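Local coordinates for protein aryl acylamidase (bacterium CSBL00001, PDB 4YJ6) that probably hydrolyses the amide bond of N-acyl arylamines, as an aryl acylamidase of the amidase signature family, at residues A77-L82 and V176-G181; L118-E123 and M238-G243; I100-D105 and I342-E347. All coordinates share one frame; numbering follows the deposited sequence.

Interaction 1 of 3, residues A77-L82 and V176-G181; sequences AGVPTL and VPVAGG
V176 and L82 cross at about a right angle, methyl CG1 of V176 lying 3.9 Å from CD1 of L82. The valine reaches over because its CG1 stands anti to the carbonyl carbon (chi1 -74°), and the same methyl also packs against CB of P80. The side chains of P80 and P177 cross at about a right angle, with CG of P80 against CD of P177. Further back, V79 uses a single methyl twice. Its CG1 is 3.9 Å from CG of P177 and 3.9 Å from CG1 of V178, the two valines again crossing steeply.

Polar groups take over towards the other end. OG1 of T81, anti to its backbone N, donates to V178 O over 2.7 Å. It comes from above the carbonyl plane, at a C=O...donor angle of 119°. That hydroxyl is also hydrogen-bonded to Y116 OH, from helix 115-122. One backbone bond closes the gap, G180 N to L82 O at 3.2 Å, almost straight, and a water donates to both L82 O and G180 O. P80 O and L82 N are buried here without a polar partner in the model, so hydrogen bonding between the strands is sparse.

Strands 80-82 and 178-181 run in roughly the same direction, 23° apart, with axes 5.4 Å from each other at closest approach. Each is the outermost strand of its sheet, one of three strands and one of eight. Their meeting is consistent with the continuous mixed sheet of eleven strands at the core of amidase signature enzymes.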
loop_
_atom_site.group_PDB
_atom_site.type_symbol
_atom_site.label_atom_id
_atom_site.label_comp_id
_atom_site.label_asym_id
_atom_site.label_seq_id
_atom_site.Cartn_x
_atom_site.Cartn_y
_atom_site.Cartn_z
ATOM N N ALA A 77 -14.488 -15.970 3.642
ATOM C CA ALA A 77 -15.844 -15.729 4.123
ATOM C C ALA A 77 -15.897 -15.083 5.511
ATOM O O ALA A 77 -15.414 -15.642 6.513
ATOM C CB ALA A 77 -16.674 -17.057 4.104
ATOM N N GLY A 78 -16.484 -13.897 5.555
ATOM C CA GLY A 78 -16.703 -13.189 6.802
ATOM C C GLY A 78 -15.580 -12.240 7.211
ATOM O O GLY A 78 -15.712 -11.532 8.186
ATOM N N VAL A 79 -14.474 -12.219 6.476
ATOM C CA VAL A 79 -13.367 -11.343 6.866
ATOM C C VAL A 79 -13.750 -9.909 6.538
ATOM O O VAL A 79 -14.027 -9.607 5.385
ATOM C CB VAL A 79 -12.104 -11.714 6.078
ATOM C CG1 VAL A 79 -10.967 -10.672 6.336
ATOM C CG2 VAL A 79 -11.657 -13.104 6.461
ATOM N N PRO A 80 -13.735 -8.997 7.528
ATOM C CA PRO A 80 -14.111 -7.608 7.245
ATOM C C PRO A 80 -12.946 -6.817 6.680
ATOM O O PRO A 80 -11.824 -7.011 7.125
ATOM C CB PRO A 80 -14.490 -7.065 8.619
ATOM C CG PRO A 80 -13.598 -7.828 9.584
ATOM C CD PRO A 80 -13.442 -9.223 8.960
ATOM N N THR A 81 -13.208 -5.919 5.741
ATOM C CA THR A 81 -12.108 -5.143 5.187
ATOM C C THR A 81 -12.662 -3.833 4.631
ATOM O O THR A 81 -13.888 -3.630 4.603
ATOM C CB THR A 81 -11.347 -5.953 4.084
ATOM O OG1 THR A 81 -10.136 -5.251 3.744
ATOM C CG2 THR A 81 -12.200 -6.106 2.808
ATOM N N LEU A 82 -11.775 -2.925 4.234
ATOM C CA LEU A 82 -12.189 -1.690 3.557
ATOM C C LEU A 82 -11.279 -1.452 2.349
ATOM O O LEU A 82 -10.108 -1.902 2.365
ATOM C CB LEU A 82 -12.096 -0.480 4.500
ATOM C CG LEU A 82 -13.143 -0.372 5.610
ATOM C CD1 LEU A 82 -12.776 -1.235 6.817
ATOM C CD2 LEU A 82 -13.254 1.087 6.037
ATOM N N VAL A 176 -9.418 -3.926 11.402
ATOM C CA VAL A 176 -9.651 -5.009 10.466
ATOM C C VAL A 176 -8.302 -5.710 10.239
ATOM O O VAL A 176 -7.253 -5.080 10.437
ATOM C CB VAL A 176 -10.182 -4.537 9.097
ATOM C CG1 VAL A 176 -11.696 -4.094 9.193
ATOM C CG2 VAL A 176 -9.290 -3.423 8.526
ATOM N N PRO A 177 -8.329 -6.994 9.843
ATOM C CA PRO A 177 -7.048 -7.722 9.717
ATOM C C PRO A 177 -6.339 -7.478 8.389
ATOM O O PRO A 177 -5.145 -7.723 8.292
ATOM C CB PRO A 177 -7.458 -9.200 9.830
ATOM C CG PRO A 177 -8.914 -9.202 9.316
ATOM C CD PRO A 177 -9.494 -7.898 9.769
ATOM N N VAL A 178 -7.050 -6.972 7.395
ATOM C CA VAL A 178 -6.448 -6.725 6.070
ATOM C C VAL A 178 -7.173 -5.517 5.495
ATOM O O VAL A 178 -8.373 -5.309 5.757
ATOM C CB VAL A 178 -6.577 -7.959 5.124
ATOM C CG1 VAL A 178 -8.048 -8.405 5.000
ATOM C CG2 VAL A 178 -5.979 -7.634 3.716
ATOM N N ALA A 179 -6.460 -4.669 4.756
ATOM C CA ALA A 179 -7.097 -3.546 4.062
ATOM C C ALA A 179 -6.423 -3.385 2.696
ATOM O O ALA A 179 -5.248 -3.723 2.545
ATOM C CB ALA A 179 -6.982 -2.245 4.889
ATOM N N GLY A 180 -7.147 -2.863 1.720
ATOM C CA GLY A 180 -6.585 -2.709 0.390
ATOM C C GLY A 180 -5.768 -1.431 0.222
ATOM O O GLY A 180 -6.184 -0.339 0.612
ATOM N N GLY A 181 -4.595 -1.583 -0.367
ATOM C CA GLY A 181 -3.767 -0.445 -0.695
ATOM C C GLY A 181 -3.532 -0.396 -2.193
ATOM O O GLY A 181 -3.814 -1.350 -2.935
HETATM O O HOH W 1 -8.228 0.280 2.384
#

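Interaction 2 of 3, residues L118-E123 and M238-G243; sequences LKMSGE and MNVLHG
K119 extends its ammonium group to the end of helix 231-241, while V240 sets one methyl against the backbone of K119 and the other against the side chain of E123. At the start of 238-243, selenomethionine M238 points its CB away from the other segment, but its carbonyl matters: M238 O accepts from H242 N and, at 2.9 Å, from H242 ND1, the two donors arriving from opposite faces of the carbonyl plane. N239 is tied to the 257-258 region instead.

V240 is wedged against the other segment. Its CG1 comes to 3.1 Å from K119 O, a tight carbon-oxygen approach, and lies 4.1 Å from SE of selenomethionine M120, the two side chains crossing at about a right angle. CG2 of V240 meets the aliphatic part of E123, 3.8 Å from its CG; these chains slide past each other in opposite directions, and the carboxylate goes on to M75 N through OE1.

L241 points its CB away, yet CD2 returns to 4.1 Å from CG of M120. Its carbonyl O takes the main bond from K119 NZ, at 3.0 Å, with the nitrogen well above the carbonyl plane. A bend at chi3 (79°) carries CE of the lysine past V240 O, to which NZ makes a weak, longer bond.

H242 leaves the helical conformation and presents its O to the same NZ, in another weak bond. At G243, a water accepts from K119 NZ at 2.6 Å and donates weakly to the glycine O.

Three carbonyls and a water thus surround one ammonium group where the helix ends. The negative end of the helix dipole would favour its positive charge, while V240 and L241 pack against M120 and the aliphatic part of E123 next to it.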
loop_
_atom_site.group_PDB
_atom_site.type_symbol
_atom_site.label_atom_id
_atom_site.label_comp_id
_atom_site.label_asym_id
_atom_site.label_seq_id
_atom_site.Cartn_x
_atom_site.Cartn_y
_atom_site.Cartn_z
ATOM N N LEU A 118 -13.669 -5.963 -5.893
ATOM C CA LEU A 118 -14.237 -7.006 -6.735
ATOM C C LEU A 118 -13.784 -8.371 -6.227
ATOM O O LEU A 118 -14.615 -9.243 -5.938
ATOM C CB LEU A 118 -13.786 -6.816 -8.185
ATOM C CG LEU A 118 -14.247 -7.939 -9.118
ATOM C CD1 LEU A 118 -15.769 -7.906 -9.274
ATOM C CD2 LEU A 118 -13.561 -7.824 -10.463
ATOM N N LYS A 119 -12.469 -8.575 -6.124
ATOM C CA LYS A 119 -11.990 -9.929 -5.844
ATOM C C LYS A 119 -12.160 -10.310 -4.386
ATOM O O LYS A 119 -12.461 -11.474 -4.072
ATOM C CB LYS A 119 -10.539 -10.070 -6.313
ATOM C CG LYS A 119 -10.492 -9.893 -7.850
ATOM C CD LYS A 119 -9.252 -10.479 -8.435
ATOM C CE LYS A 119 -9.349 -11.984 -8.558
ATOM N NZ LYS A 119 -8.025 -12.493 -9.016
HETATM N N MSE A 120 -12.024 -9.342 -3.489
HETATM C CA MSE A 120 -12.214 -9.670 -2.079
HETATM C C MSE A 120 -13.679 -10.034 -1.799
HETATM O O MSE A 120 -13.960 -11.068 -1.165
HETATM C CB MSE A 120 -11.773 -8.510 -1.186
HETATM C CG MSE A 120 -10.283 -8.157 -1.339
HETATM SE SE MSE A 120 -9.221 -9.587 -0.574
HETATM C CE MSE A 120 -9.428 -9.169 1.339
ATOM N N SER A 121 -14.610 -9.224 -2.281
ATOM C CA SER A 121 -16.033 -9.559 -2.093
ATOM C C SER A 121 -16.407 -10.857 -2.823
ATOM O O SER A 121 -17.283 -11.614 -2.365
ATOM C CB SER A 121 -16.924 -8.395 -2.521
ATOM O OG SER A 121 -16.898 -8.233 -3.928
ATOM N N GLY A 122 -15.742 -11.126 -3.945
ATOM C CA GLY A 122 -15.930 -12.367 -4.662
ATOM C C GLY A 122 -15.675 -13.629 -3.847
ATOM O O GLY A 122 -16.289 -14.663 -4.100
ATOM N N GLU A 123 -14.760 -13.553 -2.880
ATOM C CA GLU A 123 -14.477 -14.669 -1.994
ATOM C C GLU A 123 -15.054 -14.416 -0.592
ATOM O O GLU A 123 -14.589 -14.967 0.406
ATOM C CB GLU A 123 -12.962 -14.918 -1.963
ATOM C CG GLU A 123 -12.469 -15.489 -3.297
ATOM C CD GLU A 123 -12.944 -16.913 -3.584
ATOM O OE1 GLU A 123 -13.285 -17.661 -2.651
ATOM O OE2 GLU A 123 -12.967 -17.298 -4.778
HETATM N N MSE A 238 -3.509 -12.609 -0.969
HETATM C CA MSE A 238 -2.912 -12.711 -2.298
HETATM C C MSE A 238 -3.458 -13.896 -3.064
HETATM O O MSE A 238 -3.574 -13.835 -4.272
HETATM C CB MSE A 238 -1.377 -12.841 -2.189
HETATM C CG MSE A 238 -0.720 -11.534 -1.810
HETATM SE SE MSE A 238 -1.148 -10.138 -3.085
HETATM C CE MSE A 238 -0.520 -10.933 -4.769
ATOM N N ASN A 239 -3.789 -14.988 -2.385
ATOM C CA ASN A 239 -4.428 -16.099 -3.086
ATOM C C ASN A 239 -5.747 -15.690 -3.731
ATOM O O ASN A 239 -6.100 -16.216 -4.774
ATOM C CB ASN A 239 -4.647 -17.287 -2.143
ATOM C CG ASN A 239 -3.430 -18.187 -2.072
ATOM O OD1 ASN A 239 -2.470 -18.008 -2.822
ATOM N ND2 ASN A 239 -3.497 -19.195 -1.226
ATOM N N VAL A 240 -6.445 -14.748 -3.108
ATOM C CA VAL A 240 -7.660 -14.209 -3.687
ATOM C C VAL A 240 -7.372 -13.171 -4.773
ATOM O O VAL A 240 -8.007 -13.185 -5.813
ATOM C CB VAL A 240 -8.549 -13.590 -2.569
ATOM C CG1 VAL A 240 -9.773 -12.741 -3.158
ATOM C CG2 VAL A 240 -9.086 -14.717 -1.673
ATOM N N LEU A 241 -6.421 -12.281 -4.520
ATOM C CA LEU A 241 -6.232 -11.100 -5.378
ATOM C C LEU A 241 -5.536 -11.443 -6.670
ATOM O O LEU A 241 -5.852 -10.853 -7.711
ATOM C CB LEU A 241 -5.385 -10.035 -4.642
ATOM C CG LEU A 241 -6.157 -9.321 -3.500
ATOM C CD1 LEU A 241 -5.182 -8.483 -2.672
ATOM C CD2 LEU A 241 -7.296 -8.433 -4.066
ATOM N N HIS A 242 -4.558 -12.344 -6.642
ATOM C CA HIS A 242 -3.766 -12.577 -7.862
ATOM C C HIS A 242 -4.581 -13.349 -8.901
ATOM O O HIS A 242 -5.591 -14.007 -8.578
ATOM C CB HIS A 242 -2.435 -13.292 -7.560
ATOM C CG HIS A 242 -2.536 -14.785 -7.574
ATOM N ND1 HIS A 242 -3.119 -15.494 -6.545
ATOM C CD2 HIS A 242 -2.097 -15.703 -8.470
ATOM C CE1 HIS A 242 -3.061 -16.791 -6.819
ATOM N NE2 HIS A 242 -2.442 -16.940 -7.977
ATOM N N GLY A 243 -4.129 -13.266 -10.154
ATOM C CA GLY A 243 -4.640 -14.135 -11.199
ATOM C C GLY A 243 -4.907 -13.423 -12.521
ATOM O O GLY A 243 -5.059 -12.217 -12.585
HETATM O O HOH W 2 -7.876 -12.145 -11.626
#

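Interaction 3 of 3, residues I100-D105 and I342-E347; sequences IRALKD and IDLYGE
I342 and L344 meet I100, A102 and L103 across this contact, and no flat group enters the interface: the carboxylate of D343 lies between I342 and L344 in sequence, and the ring of Y345 packs on helix 315-339. OD1 of D343 is approached on the anti side by Y345 N, 3.0 Å away and 30° out of the carboxylate plane; this is an Asx turn, with a weaker bond from G346 N to the same oxygen. The turn spans L344, one of the two residues that reach across.

What crosses the interface is aliphatic. The CG2 methyl of I342, anti to its backbone N, sits 3.7 Å from CB of A102, and the end of the same side chain, CD1, is 3.7 Å from CD2 of L103. These two longer side chains cross obliquely. L344 reaches with CD2 to CG2 of I100, at 3.6 Å, and more distantly to CB of A102, so the alanine methyl touches both loop residues. No hydrogen bond spans the segments; A102 N is held by D351 instead.

The contact thus joins two irregular parts of the chain: a 3-10 turn between strand 80-84 and helix 115-122, and the connection from helix 315-339 to helix 354-363.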
loop_
_atom_site.group_PDB
_atom_site.type_symbol
_atom_site.label_atom_id
_atom_site.label_comp_id
_atom_site.label_asym_id
_atom_site.label_seq_id
_atom_site.Cartn_x
_atom_site.Cartn_y
_atom_site.Cartn_z
ATOM N N ILE A 100 -10.818 15.082 -2.914
ATOM C CA ILE A 100 -11.153 16.245 -3.735
ATOM C C ILE A 100 -12.608 16.606 -3.481
ATOM O O ILE A 100 -13.504 15.861 -3.870
ATOM C CB ILE A 100 -10.939 15.962 -5.212
ATOM C CG1 ILE A 100 -9.452 15.641 -5.471
ATOM C CG2 ILE A 100 -11.417 17.158 -6.078
ATOM C CD1 ILE A 100 -9.159 15.361 -6.938
ATOM N N ARG A 101 -12.826 17.732 -2.796
ATOM C CA ARG A 101 -14.179 18.117 -2.356
ATOM C C ARG A 101 -15.156 18.195 -3.537
ATOM O O ARG A 101 -16.324 17.820 -3.400
ATOM C CB ARG A 101 -14.133 19.452 -1.608
ATOM C CG ARG A 101 -15.504 20.073 -1.395
ATOM C CD ARG A 101 -15.366 21.395 -0.658
ATOM N NE ARG A 101 -15.207 21.187 0.775
ATOM C CZ ARG A 101 -16.233 21.021 1.609
ATOM N NH1 ARG A 101 -17.485 21.039 1.139
ATOM N NH2 ARG A 101 -16.016 20.834 2.910
ATOM N N ALA A 102 -14.688 18.658 -4.703
ATOM C CA ALA A 102 -15.559 18.810 -5.854
ATOM C C ALA A 102 -16.139 17.481 -6.324
ATOM O O ALA A 102 -17.126 17.462 -7.065
ATOM C CB ALA A 102 -14.807 19.467 -7.021
ATOM N N LEU A 103 -15.520 16.375 -5.919
ATOM C CA LEU A 103 -15.992 15.050 -6.354
ATOM C C LEU A 103 -16.855 14.348 -5.311
ATOM O O LEU A 103 -17.157 13.164 -5.474
ATOM C CB LEU A 103 -14.781 14.140 -6.654
ATOM C CG LEU A 103 -13.936 14.592 -7.845
ATOM C CD1 LEU A 103 -12.712 13.648 -8.026
ATOM C CD2 LEU A 103 -14.804 14.590 -9.073
ATOM N N LYS A 104 -17.248 15.051 -4.250
ATOM C CA LYS A 104 -17.904 14.393 -3.127
ATOM C C LYS A 104 -19.240 13.726 -3.503
ATOM O O LYS A 104 -19.671 12.803 -2.818
ATOM C CB LYS A 104 -18.109 15.378 -1.982
ATOM C CG LYS A 104 -19.198 16.400 -2.248
ATOM C CD LYS A 104 -19.299 17.388 -1.104
ATOM C CE LYS A 104 -20.529 18.272 -1.266
ATOM N NZ LYS A 104 -20.697 19.166 -0.090
ATOM N N ASP A 105 -19.878 14.181 -4.579
ATOM C CA ASP A 105 -21.174 13.626 -5.014
ATOM C C ASP A 105 -21.052 12.552 -6.102
ATOM O O ASP A 105 -22.061 11.996 -6.564
ATOM C CB ASP A 105 -22.078 14.748 -5.543
ATOM C CG ASP A 105 -22.476 15.757 -4.466
ATOM O OD1 ASP A 105 -22.458 15.417 -3.263
ATOM O OD2 ASP A 105 -22.810 16.903 -4.849
ATOM N N ILE A 342 -16.629 19.194 -14.042
ATOM C CA ILE A 342 -16.019 19.438 -12.742
ATOM C C ILE A 342 -14.614 19.975 -12.968
ATOM O O ILE A 342 -13.706 19.215 -13.266
ATOM C CB ILE A 342 -15.961 18.168 -11.888
ATOM C CG1 ILE A 342 -17.361 17.542 -11.837
ATOM C CG2 ILE A 342 -15.454 18.492 -10.483
ATOM C CD1 ILE A 342 -17.452 16.325 -10.962
ATOM N N ASP A 343 -14.448 21.285 -12.813
ATOM C CA ASP A 343 -13.257 21.967 -13.315
ATOM C C ASP A 343 -12.291 22.247 -12.164
ATOM O O ASP A 343 -12.508 23.164 -11.363
ATOM C CB ASP A 343 -13.677 23.285 -13.969
ATOM C CG ASP A 343 -12.537 23.990 -14.682
ATOM O OD1 ASP A 343 -11.376 23.552 -14.555
ATOM O OD2 ASP A 343 -12.808 24.991 -15.383
ATOM N N LEU A 344 -11.226 21.442 -12.088
ATOM C CA LEU A 344 -10.223 21.540 -11.035
ATOM C C LEU A 344 -9.099 22.502 -11.430
ATOM O O LEU A 344 -8.213 22.792 -10.633
ATOM C CB LEU A 344 -9.662 20.140 -10.731
ATOM C CG LEU A 344 -10.724 19.233 -10.108
ATOM C CD1 LEU A 344 -10.400 17.737 -10.287
ATOM C CD2 LEU A 344 -10.877 19.584 -8.630
ATOM N N TYR A 345 -9.130 22.997 -12.659
ATOM C CA TYR A 345 -8.187 24.025 -13.071
ATOM C C TYR A 345 -8.694 25.418 -12.684
ATOM O O TYR A 345 -7.907 26.329 -12.419
ATOM C CB TYR A 345 -7.985 23.982 -14.571
ATOM C CG TYR A 345 -7.134 22.841 -15.072
ATOM C CD1 TYR A 345 -5.741 22.902 -14.999
ATOM C CD2 TYR A 345 -7.716 21.719 -15.658
ATOM C CE1 TYR A 345 -4.960 21.866 -15.473
ATOM C CE2 TYR A 345 -6.938 20.683 -16.141
ATOM C CZ TYR A 345 -5.564 20.765 -16.041
ATOM O OH TYR A 345 -4.770 19.754 -16.513
ATOM N N GLY A 346 -10.015 25.579 -12.682
ATOM C CA GLY A 346 -10.636 26.879 -12.469
ATOM C C GLY A 346 -11.445 26.952 -11.189
ATOM O O GLY A 346 -10.903 27.171 -10.111
ATOM N N GLU A 347 -12.755 26.760 -11.309
ATOM C CA GLU A 347 -13.664 26.907 -10.173
ATOM C C GLU A 347 -13.177 26.200 -8.908
ATOM O O GLU A 347 -13.244 26.757 -7.817
ATOM C CB GLU A 347 -15.060 26.380 -10.523
ATOM C CG GLU A 347 -16.034 26.643 -9.395
ATOM C CD GLU A 347 -17.451 26.205 -9.699
ATOM O OE1 GLU A 347 -17.681 25.633 -10.792
ATOM O OE2 GLU A 347 -18.315 26.423 -8.819
#

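Interactions 1 and 2 are neighbours, their centres 11 Å apart, and they touch where CE of M120 packs 4.0 Å from CG1 of V178. Strand 80-84 and helix 115-122, consecutive elements, supply the first segment of each. Interaction 3 stands apart, its centre about 30 Å from that of interaction 1 and about 32 Å from that of interaction 2, near the periphery. Along the chain, interaction 1 alternates with both others, whereas 100-105 and 342-347 bracket interaction 2. The early part of the chain is therefore fastened to later parts at two places: a sheet core with a helix pair packed beside it, and a distant pairing of loops, all within the amidase family region.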